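Local coordinates for protein K7 (Vaccinia virus WR, PDB 3JRV), which binds the human RNA helicase DDX3 to block IRF3 activation, and binds TRAF6 and IRAK2 to block NF-kappa-B activation, dampening the host's innate immune response, at residues Y33-N38 with C105-E110; R52-L57 with F143-L148; F60-A64 with F99-I104; I65-G69 with E96-A100. Residues are numbered along the deposited sequence.

Contact 1. Residues Y33-N38 with C105-E110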
# COMPACT_ATOMS: atom_id res chain seq x y z
N TYR A 33 -0.44 1.12 5.76
CA TYR A 33 0.57 0.21 5.29
C TYR A 33 1.38 0.92 4.17
O TYR A 33 2.63 0.80 4.13
CB TYR A 33 -0.10 -1.08 4.79
CG TYR A 33 0.84 -1.92 3.96
CD1 TYR A 33 1.91 -2.58 4.54
CD2 TYR A 33 0.69 -1.96 2.56
CE1 TYR A 33 2.87 -3.30 3.74
CE2 TYR A 33 1.56 -2.68 1.77
CZ TYR A 33 2.69 -3.31 2.34
OH TYR A 33 3.59 -4.03 1.57
N ILE A 34 0.70 1.58 3.23
CA ILE A 34 1.43 2.25 2.15
C ILE A 34 2.33 3.36 2.73
O ILE A 34 3.50 3.53 2.32
CB ILE A 34 0.43 2.83 1.10
CG1 ILE A 34 -0.29 1.66 0.38
CG2 ILE A 34 1.17 3.80 0.14
CD1 ILE A 34 0.65 0.64 -0.30
N THR A 35 1.83 4.06 3.75
CA THR A 35 2.72 5.03 4.44
C THR A 35 3.90 4.34 5.14
O THR A 35 5.06 4.75 5.03
CB THR A 35 1.93 5.81 5.47
OG1 THR A 35 0.96 6.61 4.79
CG2 THR A 35 2.89 6.66 6.34
N TRP A 36 3.64 3.22 5.80
CA TRP A 36 4.68 2.50 6.51
C TRP A 36 5.83 2.08 5.57
O TRP A 36 7.00 2.12 5.97
CB TRP A 36 4.05 1.29 7.22
CG TRP A 36 5.05 0.48 8.02
CD1 TRP A 36 5.45 0.73 9.33
CD2 TRP A 36 5.67 -0.75 7.64
NE1 TRP A 36 6.32 -0.26 9.75
CE2 TRP A 36 6.47 -1.18 8.73
CE3 TRP A 36 5.60 -1.55 6.48
CZ2 TRP A 36 7.20 -2.38 8.70
CZ3 TRP A 36 6.35 -2.75 6.43
CH2 TRP A 36 7.14 -3.15 7.55
N ARG A 37 5.53 1.64 4.34
CA ARG A 37 6.62 1.20 3.44
C ARG A 37 7.57 2.38 3.12
O ARG A 37 8.72 2.14 2.76
CB ARG A 37 6.04 0.63 2.12
CG ARG A 37 5.30 -0.74 2.40
CD ARG A 37 6.28 -1.85 2.86
NE ARG A 37 7.33 -2.11 1.87
CZ ARG A 37 7.23 -2.95 0.83
NH1 ARG A 37 6.09 -3.59 0.56
NH2 ARG A 37 8.26 -3.08 -0.02
N ASN A 38 7.09 3.61 3.20
CA ASN A 38 7.97 4.82 3.09
C ASN A 38 8.67 5.10 4.42
O ASN A 38 9.90 5.26 4.49
CB ASN A 38 7.11 6.03 2.69
CG ASN A 38 7.93 7.30 2.59
OD1 ASN A 38 7.98 8.08 3.56
ND2 ASN A 38 8.55 7.52 1.46
N CYS A 105 1.73 0.57 -5.35
CA CYS A 105 1.73 1.72 -4.44
C CYS A 105 2.84 1.55 -3.40
O CYS A 105 3.54 2.53 -3.08
CB CYS A 105 0.38 1.89 -3.75
SG CYS A 105 -0.88 2.49 -4.86
N ALA A 106 3.00 0.34 -2.86
CA ALA A 106 4.06 0.09 -1.85
C ALA A 106 5.43 0.29 -2.49
O ALA A 106 6.35 0.85 -1.86
CB ALA A 106 3.96 -1.32 -1.30
N LYS A 107 5.62 -0.21 -3.71
CA LYS A 107 6.92 -0.03 -4.38
C LYS A 107 7.21 1.44 -4.57
O LYS A 107 8.39 1.85 -4.45
CB LYS A 107 6.99 -0.80 -5.71
CG LYS A 107 7.08 -2.30 -5.47
CD LYS A 107 8.49 -2.79 -5.12
CE LYS A 107 9.18 -3.41 -6.33
NZ LYS A 107 10.01 -4.60 -5.93
N ILE A 108 6.20 2.23 -4.91
CA ILE A 108 6.41 3.65 -5.18
C ILE A 108 6.82 4.35 -3.86
O ILE A 108 7.79 5.09 -3.84
CB ILE A 108 5.16 4.32 -5.72
CG1 ILE A 108 4.90 3.82 -7.16
CG2 ILE A 108 5.28 5.86 -5.68
CD1 ILE A 108 3.49 4.10 -7.61
N THR A 109 6.05 4.16 -2.79
CA THR A 109 6.39 4.89 -1.56
C THR A 109 7.70 4.38 -0.93
O THR A 109 8.45 5.17 -0.34
CB THR A 109 5.25 4.89 -0.54
OG1 THR A 109 5.06 3.56 -0.03
CG2 THR A 109 3.99 5.42 -1.21
N GLU A 110 8.03 3.10 -1.08
CA GLU A 110 9.34 2.57 -0.67
C GLU A 110 10.45 3.24 -1.50
O GLU A 110 11.47 3.67 -0.96
CB GLU A 110 9.40 1.07 -0.93
CG GLU A 110 10.77 0.51 -0.70
CD GLU A 110 10.80 -0.98 -0.85
OE1 GLU A 110 10.77 -1.45 -2.00
OE2 GLU A 110 10.86 -1.66 0.19
O HOH W 1 9.62 -0.53 2.51

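Contact 2. Residues R52-L57 with F143-L148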
# COMPACT_ATOMS: atom_id res chain seq x y z
N ARG A 52 1.89 -10.68 11.01
CA ARG A 52 1.51 -11.50 9.85
C ARG A 52 0.65 -10.73 8.85
O ARG A 52 0.68 -11.05 7.67
CB ARG A 52 0.83 -12.83 10.27
CG ARG A 52 1.77 -13.78 11.03
CD ARG A 52 1.10 -15.12 11.40
NE ARG A 52 0.94 -15.92 10.18
CZ ARG A 52 -0.12 -16.67 9.86
NH1 ARG A 52 -1.16 -16.76 10.68
NH2 ARG A 52 -0.15 -17.33 8.71
N LEU A 53 -0.14 -9.75 9.32
CA LEU A 53 -1.01 -8.98 8.43
C LEU A 53 -0.17 -8.14 7.45
O LEU A 53 -0.33 -8.22 6.22
CB LEU A 53 -1.96 -8.11 9.25
CG LEU A 53 -2.90 -7.17 8.49
CD1 LEU A 53 -3.76 -7.97 7.49
CD2 LEU A 53 -3.72 -6.37 9.50
N TYR A 54 0.74 -7.34 7.99
CA TYR A 54 1.68 -6.58 7.13
C TYR A 54 2.49 -7.51 6.24
O TYR A 54 2.68 -7.21 5.07
CB TYR A 54 2.62 -5.73 7.98
CG TYR A 54 2.13 -4.33 8.23
CD1 TYR A 54 0.79 -4.03 8.41
CD2 TYR A 54 3.06 -3.30 8.43
CE1 TYR A 54 0.36 -2.73 8.76
CE2 TYR A 54 2.64 -2.01 8.71
CZ TYR A 54 1.31 -1.71 8.85
OH TYR A 54 1.00 -0.43 9.22
N LYS A 55 2.97 -8.63 6.77
CA LYS A 55 3.75 -9.58 5.94
C LYS A 55 2.89 -10.06 4.76
O LYS A 55 3.40 -10.19 3.64
CB LYS A 55 4.28 -10.75 6.79
CG LYS A 55 5.48 -10.30 7.64
CD LYS A 55 6.00 -11.42 8.51
CE LYS A 55 7.12 -10.92 9.39
NZ LYS A 55 7.20 -11.81 10.57
N GLU A 56 1.60 -10.33 4.99
CA GLU A 56 0.74 -10.73 3.88
C GLU A 56 0.64 -9.64 2.82
O GLU A 56 0.70 -9.93 1.62
CB GLU A 56 -0.68 -11.08 4.34
CG GLU A 56 -0.94 -12.51 4.73
CD GLU A 56 -0.30 -13.59 3.86
OE1 GLU A 56 -0.53 -13.78 2.62
OE2 GLU A 56 0.34 -14.41 4.51
N LEU A 57 0.48 -8.39 3.26
CA LEU A 57 0.42 -7.26 2.31
C LEU A 57 1.73 -7.14 1.56
O LEU A 57 1.71 -6.82 0.35
CB LEU A 57 0.07 -5.92 3.01
CG LEU A 57 -1.31 -5.98 3.72
CD1 LEU A 57 -1.50 -4.63 4.45
CD2 LEU A 57 -2.39 -6.16 2.68
N PHE A 143 -9.61 -12.58 1.28
CA PHE A 143 -8.32 -13.16 1.01
C PHE A 143 -7.45 -13.19 2.28
O PHE A 143 -6.81 -14.19 2.58
CB PHE A 143 -7.62 -12.38 -0.11
CG PHE A 143 -6.22 -12.83 -0.35
CD1 PHE A 143 -5.93 -13.90 -1.21
CD2 PHE A 143 -5.16 -12.15 0.28
CE1 PHE A 143 -4.60 -14.32 -1.44
CE2 PHE A 143 -3.82 -12.58 0.05
CZ PHE A 143 -3.55 -13.66 -0.79
N LEU A 144 -7.40 -12.04 2.97
CA LEU A 144 -6.57 -11.97 4.16
C LEU A 144 -7.08 -12.92 5.25
O LEU A 144 -6.27 -13.59 5.88
CB LEU A 144 -6.52 -10.54 4.69
CG LEU A 144 -5.82 -9.56 3.74
CD1 LEU A 144 -6.03 -8.13 4.29
CD2 LEU A 144 -4.33 -9.90 3.65
N GLU A 145 -8.40 -13.01 5.44
CA GLU A 145 -8.93 -13.95 6.45
C GLU A 145 -8.55 -15.39 6.12
O GLU A 145 -8.13 -16.17 6.97
CB GLU A 145 -10.45 -13.77 6.60
CG GLU A 145 -10.79 -12.40 7.27
CD GLU A 145 -12.26 -12.05 7.29
OE1 GLU A 145 -13.02 -12.42 6.36
OE2 GLU A 145 -12.64 -11.28 8.20
N LYS A 146 -8.65 -15.74 4.84
CA LYS A 146 -8.29 -17.09 4.46
C LYS A 146 -6.79 -17.40 4.72
O LYS A 146 -6.45 -18.44 5.25
CB LYS A 146 -8.71 -17.33 3.01
CG LYS A 146 -7.93 -18.46 2.33
CD LYS A 146 -8.11 -18.46 0.82
CE LYS A 146 -7.54 -17.18 0.17
NZ LYS A 146 -8.26 -16.88 -1.12
N LYS A 147 -5.92 -16.42 4.49
CA LYS A 147 -4.49 -16.62 4.73
C LYS A 147 -4.18 -16.63 6.21
O LYS A 147 -3.25 -17.30 6.64
CB LYS A 147 -3.66 -15.53 4.02
CG LYS A 147 -3.75 -15.64 2.49
CD LYS A 147 -2.93 -16.83 2.00
CE LYS A 147 -2.78 -16.83 0.49
NZ LYS A 147 -3.89 -17.63 -0.10
N LEU A 148 -4.91 -15.84 6.99
CA LEU A 148 -4.50 -15.55 8.39
C LEU A 148 -5.34 -16.29 9.44
O LEU A 148 -4.99 -16.29 10.65
CB LEU A 148 -4.57 -14.05 8.64
CG LEU A 148 -3.71 -13.16 7.75
CD1 LEU A 148 -4.03 -11.70 8.05
CD2 LEU A 148 -2.24 -13.49 8.15
O HOH W 2 -2.88 -18.89 9.12
O HOH W 3 -3.26 -18.59 12.13

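Contact 3. Residues F60-A64 with F99-I104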
# COMPACT_ATOMS: atom_id res chain seq x y z
N PHE A 60 2.28 -8.75 -1.80
CA PHE A 60 1.67 -8.15 -3.00
C PHE A 60 2.77 -7.48 -3.85
O PHE A 60 2.54 -7.22 -5.04
CB PHE A 60 0.59 -7.13 -2.67
CG PHE A 60 -0.64 -7.72 -2.02
CD1 PHE A 60 -0.83 -9.11 -1.94
CD2 PHE A 60 -1.58 -6.86 -1.47
CE1 PHE A 60 -2.00 -9.66 -1.36
CE2 PHE A 60 -2.73 -7.35 -0.84
CZ PHE A 60 -2.95 -8.77 -0.81
N ASP A 61 3.96 -7.28 -3.29
CA ASP A 61 5.10 -6.85 -4.12
C ASP A 61 5.32 -7.87 -5.26
O ASP A 61 5.54 -7.47 -6.42
CB ASP A 61 6.40 -6.72 -3.30
CG ASP A 61 6.39 -5.53 -2.30
OD1 ASP A 61 5.36 -4.85 -2.09
OD2 ASP A 61 7.49 -5.27 -1.75
N ASP A 62 5.33 -9.17 -4.92
CA ASP A 62 5.51 -10.26 -5.88
C ASP A 62 4.35 -10.30 -6.85
O ASP A 62 4.55 -10.64 -8.01
CB ASP A 62 5.58 -11.64 -5.22
CG ASP A 62 6.81 -11.84 -4.38
OD1 ASP A 62 7.73 -10.99 -4.47
OD2 ASP A 62 6.83 -12.83 -3.58
N VAL A 63 3.14 -10.02 -6.37
CA VAL A 63 1.98 -10.03 -7.27
C VAL A 63 2.14 -8.95 -8.32
O VAL A 63 1.87 -9.18 -9.50
CB VAL A 63 0.63 -9.80 -6.54
CG1 VAL A 63 -0.52 -9.62 -7.57
CG2 VAL A 63 0.36 -10.93 -5.52
N ALA A 64 2.62 -7.78 -7.90
CA ALA A 64 2.85 -6.69 -8.85
C ALA A 64 3.90 -7.07 -9.87
O ALA A 64 3.74 -6.81 -11.08
CB ALA A 64 3.24 -5.40 -8.12
N PHE A 99 -4.47 -6.50 -6.08
CA PHE A 99 -3.26 -6.81 -5.29
C PHE A 99 -2.02 -6.24 -5.96
O PHE A 99 -1.12 -5.74 -5.27
CB PHE A 99 -3.08 -8.30 -4.98
CG PHE A 99 -4.19 -8.92 -4.17
CD1 PHE A 99 -5.20 -8.15 -3.61
CD2 PHE A 99 -4.17 -10.29 -3.93
CE1 PHE A 99 -6.25 -8.76 -2.83
CE2 PHE A 99 -5.21 -10.93 -3.16
CZ PHE A 99 -6.21 -10.15 -2.60
N ALA A 100 -1.95 -6.31 -7.29
CA ALA A 100 -0.82 -5.68 -8.02
C ALA A 100 -0.79 -4.19 -7.77
O ALA A 100 0.30 -3.61 -7.64
CB ALA A 100 -0.97 -5.94 -9.50
N THR A 101 -1.95 -3.55 -7.69
CA THR A 101 -2.00 -2.09 -7.56
C THR A 101 -1.54 -1.71 -6.15
O THR A 101 -0.78 -0.76 -5.97
CB THR A 101 -3.43 -1.54 -7.80
OG1 THR A 101 -3.82 -1.87 -9.14
CG2 THR A 101 -3.54 0.00 -7.65
N ILE A 102 -1.99 -2.44 -5.13
CA ILE A 102 -1.46 -2.21 -3.78
C ILE A 102 0.06 -2.42 -3.75
O ILE A 102 0.78 -1.62 -3.11
CB ILE A 102 -2.20 -3.13 -2.74
CG1 ILE A 102 -3.67 -2.72 -2.71
CG2 ILE A 102 -1.52 -3.03 -1.36
CD1 ILE A 102 -4.55 -3.76 -2.00
N GLY A 103 0.53 -3.51 -4.36
CA GLY A 103 1.97 -3.78 -4.50
C GLY A 103 2.70 -2.61 -5.14
O GLY A 103 3.82 -2.26 -4.68
N ILE A 104 2.14 -2.06 -6.22
CA ILE A 104 2.77 -0.93 -6.94
C ILE A 104 2.83 0.30 -6.06
O ILE A 104 3.85 0.98 -6.03
CB ILE A 104 2.03 -0.62 -8.32
CG1 ILE A 104 2.39 -1.73 -9.30
CG2 ILE A 104 2.42 0.79 -8.82
CD1 ILE A 104 3.74 -1.48 -9.96

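Contact 4. Residues I65-G69 with E96-A100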
# COMPACT_ATOMS: atom_id res chain seq x y z
N ILE A 65 4.98 -7.70 -9.41
CA ILE A 65 6.02 -8.17 -10.34
C ILE A 65 5.49 -9.21 -11.34
O ILE A 65 5.75 -9.11 -12.57
CB ILE A 65 7.22 -8.76 -9.58
CG1 ILE A 65 7.95 -7.66 -8.82
CG2 ILE A 65 8.15 -9.55 -10.55
CD1 ILE A 65 8.92 -8.26 -7.76
N ARG A 66 4.74 -10.18 -10.85
CA ARG A 66 4.10 -11.16 -11.75
C ARG A 66 3.23 -10.46 -12.78
O ARG A 66 3.19 -10.89 -13.95
CB ARG A 66 3.24 -12.15 -10.98
CG ARG A 66 3.91 -13.36 -10.38
CD ARG A 66 2.86 -14.24 -9.65
NE ARG A 66 3.46 -14.85 -8.46
CZ ARG A 66 3.26 -14.46 -7.20
NH1 ARG A 66 2.32 -13.57 -6.89
NH2 ARG A 66 3.94 -15.05 -6.23
N TYR A 67 2.49 -9.43 -12.36
CA TYR A 67 1.39 -8.83 -13.15
C TYR A 67 1.98 -7.92 -14.23
O TYR A 67 1.55 -7.97 -15.40
CB TYR A 67 0.48 -8.02 -12.22
CG TYR A 67 -0.80 -7.45 -12.83
CD1 TYR A 67 -1.89 -8.27 -13.06
CD2 TYR A 67 -0.87 -6.13 -13.23
CE1 TYR A 67 -3.06 -7.76 -13.64
CE2 TYR A 67 -2.04 -5.59 -13.77
CZ TYR A 67 -3.11 -6.42 -13.99
OH TYR A 67 -4.27 -5.87 -14.52
N TYR A 68 2.97 -7.12 -13.84
CA TYR A 68 3.52 -6.03 -14.68
C TYR A 68 4.88 -6.38 -15.29
O TYR A 68 5.19 -5.90 -16.40
CB TYR A 68 3.69 -4.76 -13.84
CG TYR A 68 2.39 -4.03 -13.60
CD1 TYR A 68 1.62 -3.61 -14.69
CD2 TYR A 68 1.90 -3.83 -12.31
CE1 TYR A 68 0.42 -2.97 -14.51
CE2 TYR A 68 0.68 -3.17 -12.11
CZ TYR A 68 -0.03 -2.74 -13.22
OH TYR A 68 -1.23 -2.08 -13.10
N GLY A 69 5.67 -7.19 -14.57
CA GLY A 69 7.10 -7.39 -14.87
C GLY A 69 7.96 -6.24 -14.35
O GLY A 69 7.44 -5.14 -14.13
N GLU A 96 -6.44 -9.92 -8.88
CA GLU A 96 -5.02 -9.84 -9.22
C GLU A 96 -4.63 -8.38 -9.47
O GLU A 96 -3.56 -7.93 -8.99
CB GLU A 96 -4.63 -10.67 -10.45
CG GLU A 96 -3.10 -10.76 -10.64
CD GLU A 96 -2.66 -11.66 -11.84
OE1 GLU A 96 -3.53 -11.97 -12.70
OE2 GLU A 96 -1.45 -12.03 -11.94
N SER A 97 -5.47 -7.66 -10.20
CA SER A 97 -5.21 -6.25 -10.49
C SER A 97 -5.20 -5.43 -9.19
O SER A 97 -4.35 -4.54 -9.01
CB SER A 97 -6.26 -5.69 -11.47
OG SER A 97 -5.87 -4.40 -11.85
N LEU A 98 -6.11 -5.75 -8.27
CA LEU A 98 -6.18 -5.02 -7.01
C LEU A 98 -4.86 -5.23 -6.24
O LEU A 98 -4.27 -4.26 -5.70
CB LEU A 98 -7.40 -5.51 -6.21
CG LEU A 98 -7.49 -4.97 -4.76
CD1 LEU A 98 -7.65 -3.44 -4.80
CD2 LEU A 98 -8.71 -5.64 -4.08
N PHE A 99 -4.47 -6.50 -6.08
CA PHE A 99 -3.26 -6.81 -5.29
C PHE A 99 -2.02 -6.24 -5.96
O PHE A 99 -1.12 -5.74 -5.27
CB PHE A 99 -3.08 -8.30 -4.98
CG PHE A 99 -4.19 -8.92 -4.17
CD1 PHE A 99 -5.20 -8.15 -3.61
CD2 PHE A 99 -4.17 -10.29 -3.93
CE1 PHE A 99 -6.25 -8.76 -2.83
CE2 PHE A 99 -5.21 -10.93 -3.16
CZ PHE A 99 -6.21 -10.15 -2.60
N ALA A 100 -1.95 -6.31 -7.29
CA ALA A 100 -0.82 -5.68 -8.02
C ALA A 100 -0.79 -4.19 -7.77
O ALA A 100 0.30 -3.61 -7.64
CB ALA A 100 -0.97 -5.94 -9.50

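Contact 1. Residues Y33-N38 with C105-E110
Two helices of the poxvirus Bcl-2-like fold, 26-42 and 95-114, pack here in the buried core. Over these segments they run roughly parallel, at 34° and 7.6 Å between axes. The polar groups are well matched. T109 OG1 donates to the backbone carbonyl I34 O at 2.8 Å. N38 ND2 donates to T109 O at 3.0 Å and also to I117 O, while N38 OD1 bonds to the hydroxyl of Y7. R37 carries the positive charge. Its NH1 donates to Y33 OH at 2.7 Å, and its NH2 also forms a salt bridge with D61. Apolar packing fills the other end, where I34 CD1 lies 3.7 Å from C105 CB. I34, N38 and T109 also pack against an aromatic side chain of the bound DDX3 peptide, so this helix pair forms part of the DDX3-binding surface. Water 1 accepts from R37 NE and donates to R37 O and E110 OE2. That same OE2 takes a nearly straight salt-bridge hydrogen bond from R37 NH2 at 3.0 Å.

Contact 2. Residues R52-L57 with F143-L148
In this all-helical Bcl-2-like fold, the short helix 52-58 packs against the end of the C-terminal helix 134-148. The segments cross at 120°, and their axes stay 10.7 Å apart, so side chains must fill the gap. E56 is the main bump. It fits as a knob into the hole formed by F143, L144, K147 and L148. E56 CB lies 3.9 Å from L144 CD2, and E56 CG is 3.8 Å from L148 CD2. E56 OE2 forms a salt bridge with K59, while E56 OE1 lies 3.7 Å from K147 CG. L53 fills the next hollow, with its CD1 3.9 Å from L144 CD1 and 3.8 Å from L148 CD1. L57 touches L144 more loosely. L53 and L57 also pack on L29 of helix 26-42, which ties the contact to the core. L148 CD2 lies over one face of the guanidinium of the exposed R52. Water 2 accepts from R52 NH1 at 3.2 Å and lies 3.0 Å from K147 O, to which it can donate.

Contact 3. Residues F60-A64 with F99-I104
A close helix crossing joins helix 60-68 to helix 95-114 inside the Bcl-2-like fold. The segments cross at -106°, with axes only 7.2 Å apart. F60 comes first and has the largest area covered. Its ring forms an offset stack with the F99 ring, with centroids 4.2 Å apart and planes at 11°. F99 CB also makes a CH-pi contact, 3.8 Å from the centroid of the F60 ring. I102 CG2 meets the ring edge, 3.8 Å from F60 CD2. L140 of helix 134-148 packs on both phenylalanines. D61 comes next. Its CB points away, and its carboxylate forms a salt bridge with R37 of helix 26-42. V63 turns back to the contact, with CG1 3.9 Å from F99 CB and 3.6 Å from A100 N. A64 closes the segment at the closest CA-CA approach, A64 CA to A100 CA 3.9 Å. A64 CB lies 3.5 Å from A100 O and 3.9 Å from I104 CG1. G103 makes this closeness possible, because a CB there would clash with F60 O and A64 CB. Instead, G103 CA makes a CA-H...O contact with F60 O at 3.5 Å.

Contact 4. Residues I65-G69 with E96-A100
Y67 dominates this contact between the end of helix 60-68 and the start of helix 95-114. It has 89 Å² covered by the other segment, far more than any other residue here. Its CB points toward helix 95-114, and the ring lies along the near side of that helix. Y67 CG is 3.7 Å from A100 CB, and Y67 CD1 is 3.7 Å from E96 CG. The ring therefore spans one helical turn, from E96 to A100. A100 is next, with 48 Å² covered. Its methyl touches both tyrosine rings, because Y68 CE2 also approaches A100 CB at 4.1 Å. The Y68 ring then packs on I73 and I76 of helix 70-80, so it links that helix to the contact. E96 has 46 Å² covered and is exposed. It lies along the Y67 ring, with E96 CD also 3.7 Å from Y67 CD1. S97 adds a polar touch. S97 OG lies 3.4 Å from Y67 OH, at most a weak hydrogen bond, whose proton has another acceptor in reach. The chemistry is thus mainly that of tyrosine rings against a methyl and the E96 side chain. This implies that, between these two segments of the Bcl-2-like fold, the contact rests mainly on packing of the tyrosine rings, with little from directional polar bonds.

How the contacts relate
Contacts 1, 3 and 4 all use helix 95-114, the long helix of this Bcl-2-like fold. Contact 4 meets its start, contact 3 follows, and contact 1 comes furthest along. Contacts 3 and 4 also share helix 60-68, F99 and A100, and their centres are about 5 Å apart. Contact 1 lies about 11 Å from contact 3, centre to centre; the R37-D61 salt bridge joins them. Contact 2, on the C-terminal helix, is centred about 17 Å from the centre of contact 1 and 14 Å from that of contact 3. F143 connects it to F60 and F99. Along the chain contacts 1 and 2 alternate; contacts 3 and 4 fall within both spans. Together they pack one bundle, with the DDX3 peptide at contact 1.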